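Local atomic coordinates of maquette-3 (Escherichia coli, PDB entry 6Z0C), a protein that serves as a computationally designed four-helix bundle, probably a test case for how charged networks can be buried in a hydrophobic core. Residues Val183-Leu186 against Gln187-Gly190; Arg108-Phe111 against Gln112-Gln116; Glu5-Gln8 against Glu9-Leu13; Thr92-Glu95 against Leu96-Leu99. All coordinates share one frame; numbering follows the deposited sequence.

Contact 1. Residues Val183-Leu186 against Gln187-Gly190; sequences VQKL and QQTG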
# COMPACT_ATOMS: atom_id res chain seq x y z
N VAL A 183 -0.54 -11.04 -7.99
CA VAL A 183 0.82 -11.64 -8.12
C VAL A 183 0.67 -13.16 -8.30
O VAL A 183 1.33 -13.71 -9.19
CB VAL A 183 1.73 -11.32 -6.91
CG1 VAL A 183 2.95 -12.23 -6.87
CG2 VAL A 183 2.14 -9.86 -6.89
N GLN A 184 -0.18 -13.80 -7.49
CA GLN A 184 -0.41 -15.26 -7.55
C GLN A 184 -1.05 -15.63 -8.90
O GLN A 184 -0.60 -16.61 -9.51
CB GLN A 184 -1.27 -15.72 -6.37
CG GLN A 184 -0.56 -15.62 -5.04
CD GLN A 184 0.79 -16.30 -5.03
OE1 GLN A 184 0.96 -17.38 -5.60
NE2 GLN A 184 1.76 -15.68 -4.39
N LYS A 185 -2.05 -14.86 -9.36
CA LYS A 185 -2.71 -15.09 -10.67
C LYS A 185 -1.68 -14.94 -11.80
O LYS A 185 -1.71 -15.78 -12.73
CB LYS A 185 -3.87 -14.12 -10.89
CG LYS A 185 -5.05 -14.32 -9.95
CD LYS A 185 -6.26 -13.48 -10.33
CE LYS A 185 -7.46 -13.74 -9.45
NZ LYS A 185 -7.92 -15.15 -9.55
N LEU A 186 -0.81 -13.93 -11.74
CA LEU A 186 0.24 -13.72 -12.77
C LEU A 186 1.20 -14.91 -12.77
O LEU A 186 1.56 -15.36 -13.87
CB LEU A 186 0.95 -12.39 -12.52
CG LEU A 186 0.18 -11.16 -13.01
CD1 LEU A 186 0.74 -9.88 -12.41
CD2 LEU A 186 0.19 -11.09 -14.53
N GLN A 187 1.57 -15.43 -11.59
CA GLN A 187 2.45 -16.63 -11.45
C GLN A 187 1.75 -17.86 -12.06
O GLN A 187 2.44 -18.67 -12.69
CB GLN A 187 2.81 -16.87 -9.98
CG GLN A 187 3.81 -15.88 -9.42
CD GLN A 187 5.24 -16.36 -9.49
OE1 GLN A 187 5.66 -17.02 -10.44
NE2 GLN A 187 6.02 -16.02 -8.47
N GLN A 188 0.43 -18.00 -11.86
CA GLN A 188 -0.38 -19.11 -12.43
C GLN A 188 -0.42 -18.98 -13.96
O GLN A 188 -0.24 -20.00 -14.64
CB GLN A 188 -1.79 -19.11 -11.84
CG GLN A 188 -1.86 -19.64 -10.42
CD GLN A 188 -3.25 -19.56 -9.84
OE1 GLN A 188 -4.02 -18.65 -10.15
NE2 GLN A 188 -3.58 -20.52 -8.99
N THR A 189 -0.66 -17.77 -14.47
CA THR A 189 -0.72 -17.50 -15.93
C THR A 189 0.69 -17.67 -16.52
O THR A 189 0.80 -18.25 -17.61
CB THR A 189 -1.32 -16.12 -16.23
OG1 THR A 189 -2.62 -16.09 -15.66
CG2 THR A 189 -1.41 -15.83 -17.71
N GLY A 190 1.71 -17.19 -15.80
CA GLY A 190 3.13 -17.38 -16.16
C GLY A 190 3.44 -18.85 -16.38
O GLY A 190 3.99 -19.20 -17.43

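Contact 2. Residues Arg108-Phe111 against Gln112-Gln116; sequences RQKF and QQLAQ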
# COMPACT_ATOMS: atom_id res chain seq x y z
N ARG A 108 11.53 -18.17 -17.79
CA ARG A 108 10.84 -18.58 -16.53
C ARG A 108 11.58 -17.96 -15.34
O ARG A 108 10.91 -17.38 -14.48
CB ARG A 108 10.78 -20.10 -16.40
CG ARG A 108 10.27 -20.57 -15.04
CD ARG A 108 10.25 -22.08 -14.90
NE ARG A 108 11.54 -22.71 -15.15
CZ ARG A 108 12.60 -22.65 -14.34
NH1 ARG A 108 12.55 -21.98 -13.20
NH2 ARG A 108 13.72 -23.26 -14.68
N GLN A 109 12.91 -18.10 -15.29
CA GLN A 109 13.74 -17.64 -14.14
C GLN A 109 13.54 -16.13 -13.96
O GLN A 109 13.25 -15.70 -12.82
CB GLN A 109 15.21 -18.01 -14.33
CG GLN A 109 15.50 -19.47 -14.02
CD GLN A 109 16.90 -19.89 -14.40
OE1 GLN A 109 17.72 -19.08 -14.81
NE2 GLN A 109 17.19 -21.17 -14.25
N LYS A 110 13.65 -15.36 -15.05
CA LYS A 110 13.50 -13.88 -15.03
C LYS A 110 12.09 -13.52 -14.56
O LYS A 110 11.96 -12.64 -13.68
CB LYS A 110 13.79 -13.29 -16.41
CG LYS A 110 13.76 -11.77 -16.48
CD LYS A 110 14.64 -11.09 -15.45
CE LYS A 110 14.80 -9.60 -15.70
NZ LYS A 110 15.39 -8.93 -14.52
N PHE A 111 11.07 -14.20 -15.10
CA PHE A 111 9.64 -13.98 -14.76
C PHE A 111 9.41 -14.21 -13.26
O PHE A 111 8.76 -13.37 -12.61
CB PHE A 111 8.75 -14.90 -15.59
CG PHE A 111 7.27 -14.64 -15.47
CD1 PHE A 111 6.58 -14.97 -14.32
CD2 PHE A 111 6.56 -14.07 -16.52
CE1 PHE A 111 5.22 -14.74 -14.21
CE2 PHE A 111 5.20 -13.84 -16.42
CZ PHE A 111 4.53 -14.18 -15.27
N GLN A 112 9.94 -15.31 -12.72
CA GLN A 112 9.72 -15.72 -11.31
C GLN A 112 10.50 -14.78 -10.38
O GLN A 112 9.95 -14.42 -9.32
CB GLN A 112 10.10 -17.19 -11.14
CG GLN A 112 9.11 -18.12 -11.81
CD GLN A 112 9.42 -19.57 -11.55
OE1 GLN A 112 10.56 -20.02 -11.69
NE2 GLN A 112 8.40 -20.32 -11.16
N GLN A 113 11.71 -14.36 -10.77
CA GLN A 113 12.53 -13.38 -10.03
C GLN A 113 11.77 -12.05 -9.91
O GLN A 113 11.74 -11.48 -8.81
CB GLN A 113 13.89 -13.17 -10.71
CG GLN A 113 14.87 -14.31 -10.48
CD GLN A 113 16.01 -14.28 -11.47
OE1 GLN A 113 16.33 -13.24 -12.04
NE2 GLN A 113 16.62 -15.43 -11.69
N LEU A 114 11.16 -11.58 -11.01
CA LEU A 114 10.39 -10.30 -11.01
C LEU A 114 9.15 -10.45 -10.13
O LEU A 114 8.91 -9.57 -9.29
CB LEU A 114 10.02 -9.93 -12.45
CG LEU A 114 11.18 -9.38 -13.28
CD1 LEU A 114 10.83 -9.36 -14.76
CD2 LEU A 114 11.59 -8.00 -12.80
N ALA A 115 8.38 -11.53 -10.30
CA ALA A 115 7.13 -11.78 -9.55
C ALA A 115 7.44 -11.88 -8.04
O ALA A 115 6.62 -11.38 -7.25
CB ALA A 115 6.43 -13.00 -10.07
N GLN A 116 8.58 -12.48 -7.67
CA GLN A 116 9.00 -12.62 -6.25
C GLN A 116 9.41 -11.26 -5.68
O GLN A 116 9.06 -10.98 -4.51
CB GLN A 116 10.13 -13.64 -6.10
CG GLN A 116 9.64 -15.07 -5.94
CD GLN A 116 8.86 -15.27 -4.66
OE1 GLN A 116 9.17 -14.70 -3.62
NE2 GLN A 116 7.82 -16.09 -4.73

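Contact 3. Residues Glu5-Gln8 against Glu9-Leu13; sequences ELRQ and EFQQL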
# COMPACT_ATOMS: atom_id res chain seq x y z
N GLU A 5 -6.18 -16.50 -26.09
CA GLU A 5 -6.88 -16.51 -24.78
C GLU A 5 -5.85 -16.37 -23.65
O GLU A 5 -6.13 -15.63 -22.69
CB GLU A 5 -7.71 -17.78 -24.61
CG GLU A 5 -8.98 -17.81 -25.45
CD GLU A 5 -8.81 -18.24 -26.90
OE1 GLU A 5 -7.68 -18.63 -27.29
OE2 GLU A 5 -9.81 -18.18 -27.65
N LEU A 6 -4.70 -17.05 -23.75
CA LEU A 6 -3.66 -17.03 -22.69
C LEU A 6 -2.94 -15.68 -22.69
O LEU A 6 -2.75 -15.11 -21.60
CB LEU A 6 -2.68 -18.19 -22.89
CG LEU A 6 -1.61 -18.33 -21.81
CD1 LEU A 6 -2.23 -18.45 -20.42
CD2 LEU A 6 -0.71 -19.52 -22.10
N ARG A 7 -2.56 -15.17 -23.86
CA ARG A 7 -1.95 -13.82 -23.98
C ARG A 7 -2.91 -12.79 -23.35
O ARG A 7 -2.44 -11.97 -22.54
CB ARG A 7 -1.65 -13.47 -25.44
CG ARG A 7 -1.02 -12.10 -25.63
CD ARG A 7 -0.96 -11.65 -27.07
NE ARG A 7 -0.35 -10.32 -27.16
CZ ARG A 7 -0.96 -9.18 -26.87
NH1 ARG A 7 -0.31 -8.04 -26.96
NH2 ARG A 7 -2.23 -9.17 -26.47
N GLN A 8 -4.19 -12.84 -23.72
CA GLN A 8 -5.24 -11.89 -23.24
C GLN A 8 -5.41 -12.02 -21.72
O GLN A 8 -5.58 -10.98 -21.06
CB GLN A 8 -6.57 -12.16 -23.97
CG GLN A 8 -7.72 -11.27 -23.52
CD GLN A 8 -7.44 -9.79 -23.68
OE1 GLN A 8 -6.45 -9.39 -24.28
NE2 GLN A 8 -8.32 -8.97 -23.13
N GLU A 9 -5.39 -13.25 -21.20
CA GLU A 9 -5.48 -13.54 -19.75
C GLU A 9 -4.34 -12.80 -19.04
O GLU A 9 -4.62 -12.09 -18.05
CB GLU A 9 -5.42 -15.04 -19.51
CG GLU A 9 -5.52 -15.45 -18.05
CD GLU A 9 -5.60 -16.95 -17.87
OE1 GLU A 9 -4.72 -17.52 -17.19
OE2 GLU A 9 -6.53 -17.56 -18.43
N PHE A 10 -3.11 -12.93 -19.54
CA PHE A 10 -1.89 -12.28 -18.99
C PHE A 10 -2.03 -10.75 -19.05
O PHE A 10 -1.82 -10.07 -18.02
CB PHE A 10 -0.65 -12.74 -19.74
CG PHE A 10 0.62 -12.14 -19.21
CD1 PHE A 10 1.20 -12.63 -18.05
CD2 PHE A 10 1.22 -11.06 -19.85
CE1 PHE A 10 2.36 -12.06 -17.55
CE2 PHE A 10 2.38 -10.50 -19.35
CZ PHE A 10 2.95 -11.01 -18.20
N GLN A 11 -2.37 -10.23 -20.23
CA GLN A 11 -2.45 -8.77 -20.49
C GLN A 11 -3.52 -8.14 -19.59
O GLN A 11 -3.26 -7.06 -19.06
CB GLN A 11 -2.71 -8.52 -21.98
CG GLN A 11 -1.51 -8.84 -22.86
CD GLN A 11 -0.37 -7.88 -22.63
OE1 GLN A 11 0.56 -8.15 -21.88
NE2 GLN A 11 -0.46 -6.72 -23.26
N GLN A 12 -4.66 -8.82 -19.41
CA GLN A 12 -5.78 -8.36 -18.54
C GLN A 12 -5.28 -8.23 -17.09
O GLN A 12 -5.61 -7.21 -16.45
CB GLN A 12 -6.97 -9.32 -18.63
CG GLN A 12 -7.89 -9.03 -19.81
CD GLN A 12 -8.85 -7.89 -19.55
OE1 GLN A 12 -8.85 -6.89 -20.26
NE2 GLN A 12 -9.68 -8.04 -18.53
N LEU A 13 -4.49 -9.19 -16.61
CA LEU A 13 -3.93 -9.20 -15.23
C LEU A 13 -2.93 -8.05 -15.09
O LEU A 13 -2.96 -7.38 -14.05
CB LEU A 13 -3.26 -10.54 -14.92
CG LEU A 13 -4.20 -11.73 -14.77
CD1 LEU A 13 -3.40 -13.01 -14.61
CD2 LEU A 13 -5.16 -11.54 -13.59

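Contact 4. Residues Thr92-Glu95 against Leu96-Leu99; sequences TGQE and LWQL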
# COMPACT_ATOMS: atom_id res chain seq x y z
N THR A 92 8.57 -9.72 -20.04
CA THR A 92 9.02 -11.14 -19.90
C THR A 92 7.90 -12.07 -20.37
O THR A 92 8.21 -13.05 -21.08
CB THR A 92 9.49 -11.41 -18.47
OG1 THR A 92 10.51 -10.45 -18.20
CG2 THR A 92 10.04 -12.81 -18.29
N GLY A 93 6.64 -11.78 -20.01
CA GLY A 93 5.46 -12.50 -20.53
C GLY A 93 5.44 -12.46 -22.05
O GLY A 93 5.26 -13.52 -22.68
N GLN A 94 5.65 -11.28 -22.63
CA GLN A 94 5.66 -11.05 -24.09
C GLN A 94 6.74 -11.92 -24.75
O GLN A 94 6.45 -12.51 -25.80
CB GLN A 94 5.86 -9.56 -24.39
CG GLN A 94 5.76 -9.21 -25.87
CD GLN A 94 5.59 -7.73 -26.04
OE1 GLN A 94 4.57 -7.15 -25.69
NE2 GLN A 94 6.62 -7.09 -26.58
N GLU A 95 7.93 -12.01 -24.14
CA GLU A 95 9.04 -12.87 -24.63
C GLU A 95 8.53 -14.31 -24.74
O GLU A 95 8.83 -14.96 -25.76
CB GLU A 95 10.25 -12.81 -23.70
CG GLU A 95 11.07 -11.54 -23.84
CD GLU A 95 11.67 -11.34 -25.22
OE1 GLU A 95 12.69 -12.00 -25.52
OE2 GLU A 95 11.11 -10.55 -26.00
N LEU A 96 7.78 -14.77 -23.74
CA LEU A 96 7.30 -16.18 -23.65
C LEU A 96 6.37 -16.50 -24.83
O LEU A 96 6.58 -17.57 -25.43
CB LEU A 96 6.62 -16.41 -22.29
CG LEU A 96 7.58 -16.70 -21.13
CD1 LEU A 96 6.87 -16.54 -19.79
CD2 LEU A 96 8.18 -18.09 -21.26
N TRP A 97 5.40 -15.65 -25.18
CA TRP A 97 4.47 -15.99 -26.29
C TRP A 97 5.11 -15.70 -27.65
O TRP A 97 4.75 -16.41 -28.61
CB TRP A 97 3.07 -15.37 -26.14
CG TRP A 97 2.97 -13.89 -26.26
CD1 TRP A 97 3.12 -13.13 -27.38
CD2 TRP A 97 2.60 -12.98 -25.21
NE1 TRP A 97 2.90 -11.81 -27.09
CE2 TRP A 97 2.58 -11.69 -25.77
CE3 TRP A 97 2.29 -13.13 -23.85
CZ2 TRP A 97 2.27 -10.55 -25.01
CZ3 TRP A 97 1.99 -12.02 -23.10
CH2 TRP A 97 1.98 -10.75 -23.68
N GLN A 98 6.02 -14.73 -27.75
CA GLN A 98 6.69 -14.41 -29.04
C GLN A 98 7.64 -15.55 -29.42
O GLN A 98 7.66 -15.93 -30.61
CB GLN A 98 7.42 -13.07 -28.96
CG GLN A 98 6.49 -11.87 -29.03
CD GLN A 98 7.23 -10.58 -29.30
OE1 GLN A 98 8.45 -10.56 -29.42
NE2 GLN A 98 6.49 -9.48 -29.42
N LEU A 99 8.38 -16.09 -28.45
CA LEU A 99 9.42 -17.12 -28.70
C LEU A 99 8.78 -18.51 -28.71
O LEU A 99 9.29 -19.39 -29.43
CB LEU A 99 10.52 -17.00 -27.65
CG LEU A 99 11.47 -15.82 -27.86
CD1 LEU A 99 12.39 -15.64 -26.67
CD2 LEU A 99 12.28 -16.00 -29.14

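Contact 1. Residues Val183-Leu186 against Gln187-Gly190
Q188 lies back over the preceding turn formed by Q184 and K185. Q188 CB sits 3.4 Å from K185 O. Q188 CG, held beside its own backbone N (chi1 -75°), moves across to Q184 O, also at 3.4 Å. Because the chain is then extended (chi2 177°), Q188 CD stays near that carbonyl, 4.0 Å from Q184 O, and Q188 OE1 ends 3.8 Å from K185 CA. Under it run the i to i+4 bonds of a regular helix: Q187 N to V183 O, Q188 N to Q184 O at 2.9 Å, T189 N to K185 O at 2.8 Å, and G190 N to L186 O. On Q187 the aliphatic part does the touching, Q187 CG lying 3.3 Å from V183 O. K185 O also has T189 OG1 3.1 Å away, although the stronger partner of that hydroxyl is E9 OE1, with which it is hydrogen-bonded across to helix 4-48. The whole piece belongs to helix 152-194 of the bundle: V183, L186 and T189 face F17 and L13 of helix 4-48, while V183, Q184 and Q187 meet I118, L122, Q119 and A115 on helix 105-144.

Contact 2. Residues Arg108-Phe111 against Gln112-Gln116
R108 and Q112 cross with their flat ends almost perpendicular, the guanidinium and amide planes 78° apart. NH1 of R108 donates to Q112 OE1 over 3.2 Å, reasonably straight at 152° on the hydrogen. The oxygen lies at the guanidinium edge, practically in its plane, whereas NH1 stands somewhat tilted from the plane of the amide carbonyl. A bend at chi3 (56°) turns the end of the arginine back towards the amide, and on the way R108 CG passes 3.4 Å from Q112 OE1. The glutamine is extended beyond CG and slants back toward R108, with Q112 CG 3.3 Å from R108 O, the carbonyl that also accepts Q112 N. A leucine in place of Q112 would probably leave R108 NH1 without its amide acceptor and the guanidinium freer to turn about its bent chain. Round the helix, K110 slants across L114, their CE and CD1 atoms 4.1 Å apart. F111 presents a ring edge to Q112 N, with F111 CD1 3.7 Å away; its ring packs edge-to-face on W194, a residue of helix 152-194 that R108 and Q112 also touch. L114 faces E88 and T92 of helix 52-99. Chemically, the link between R108 and Q112 joins a charged donor to a neutral acceptor: the glutamine offers a dipole rather than an opposite charge, and the arginine would probably polarise its carbonyl.

Contact 3. Residues Glu5-Gln8 against Glu9-Leu13
E9 N, F10 N, Q11 N and Q12 N bond back to the carbonyls of E5, L6, R7 and Q8. Three of these bonds, E5 O to E9 N, R7 O to Q11 N and Q8 O to Q12 N, are 2.9 Å long; L6 O to F10 N is 3.0 Å. The carboxylate of E9 turns to another helix, where its OE1 forms a salt bridge with K192 NZ, and Q11 OE1 takes a hydrogen bond from Q90 NE2. This is the first part of helix 4-48 in a four-helix bundle, and these polar ends tie it to helices 152-194 and 52-99. Between R7 and Q11 the meeting is of face and methylene: Q11 CG lies over one face of the guanidinium, 3.7 Å from R7 NH2. The arginine reaches there because it is stretched out all the way from CG to NE, with its guanidinium turned 56° from the glutamine's amide plane. Q8 instead bends at chi2 (58°), which brings its NE2 to 3.3 Å from Q12 CG; the two amide planes are 30° apart, with Q12 OE1 3.6 Å from Q8 NE2. Farther round, L6 CD1 comes 4.2 Å from E9 OE1, a methyl beside the carboxylate, and the same leucine packs on K192 and L193.

Contact 4. Residues Thr92-Glu95 against Leu96-Leu99
W97 folds its indole back over G93 and Q94, in the closing turns of helix 52-99 of the four-helix bundle. The aromatic contact comes first. Q94 CA sits over the middle of the six-membered ring of W97, 3.5 Å from its centroid and only 10° off the normal, a CH-pi interaction. On the same face G93 O lies toward the rim, 3.2 Å from W97 CE3. The indole reaches this place because CG sits in the crowded position between the backbone N and the carbonyl carbon (chi1 67°). R7 and Q11 of helix 4-48 also touch the tryptophan; an alanine here would probably take away the cover over Q94 CA and leave a gap between helices 52-99 and 4-48.

The backbone bonds are those of a helix with a slight irregularity. L96 N reaches T92 O at 3.2 Å and makes a second, weak bond to G93 O, which also accepts W97 N; Q98 N to Q94 O and L99 N to E95 O complete the set. T92 OG1 is hydrogen-bonded back to E88 O.

Van der Waals contacts of side chains, some with polar ends, make up the rest. Q94 and Q98 run side by side in the same direction, their amide planes 18° apart and Q94 CG 3.6 Å from Q98 NE2. L96 turns to L107, L193 and W194. E95 lies alongside L99, with E95 OE1 3.8 Å from L99 CD1.

How the contacts relate
The four contacts lie on four different helices at one end of the bundle. Contacts 1 and 2 have centres about 11 Å apart, and G190 CA meets F111 CZ at 3.6 Å. F111 reaches further, its CE2 coming 3.5 Å from F10 CE1 of contact 3 and its CD2 4.1 Å from L96 CD1 of contact 4. F10 continues the aromatic cluster, with CD2 3.5 Å from W97 CZ3. Contacts 1 and 4, about 15 Å apart between centres, do not touch. The potassium ion is bound by G101, G103 and Q200. The side chain of L99 in contact 4 is about 8 Å from the bound potassium ion. The side chain of R108 in contact 2 is about 11 Å from the potassium ion.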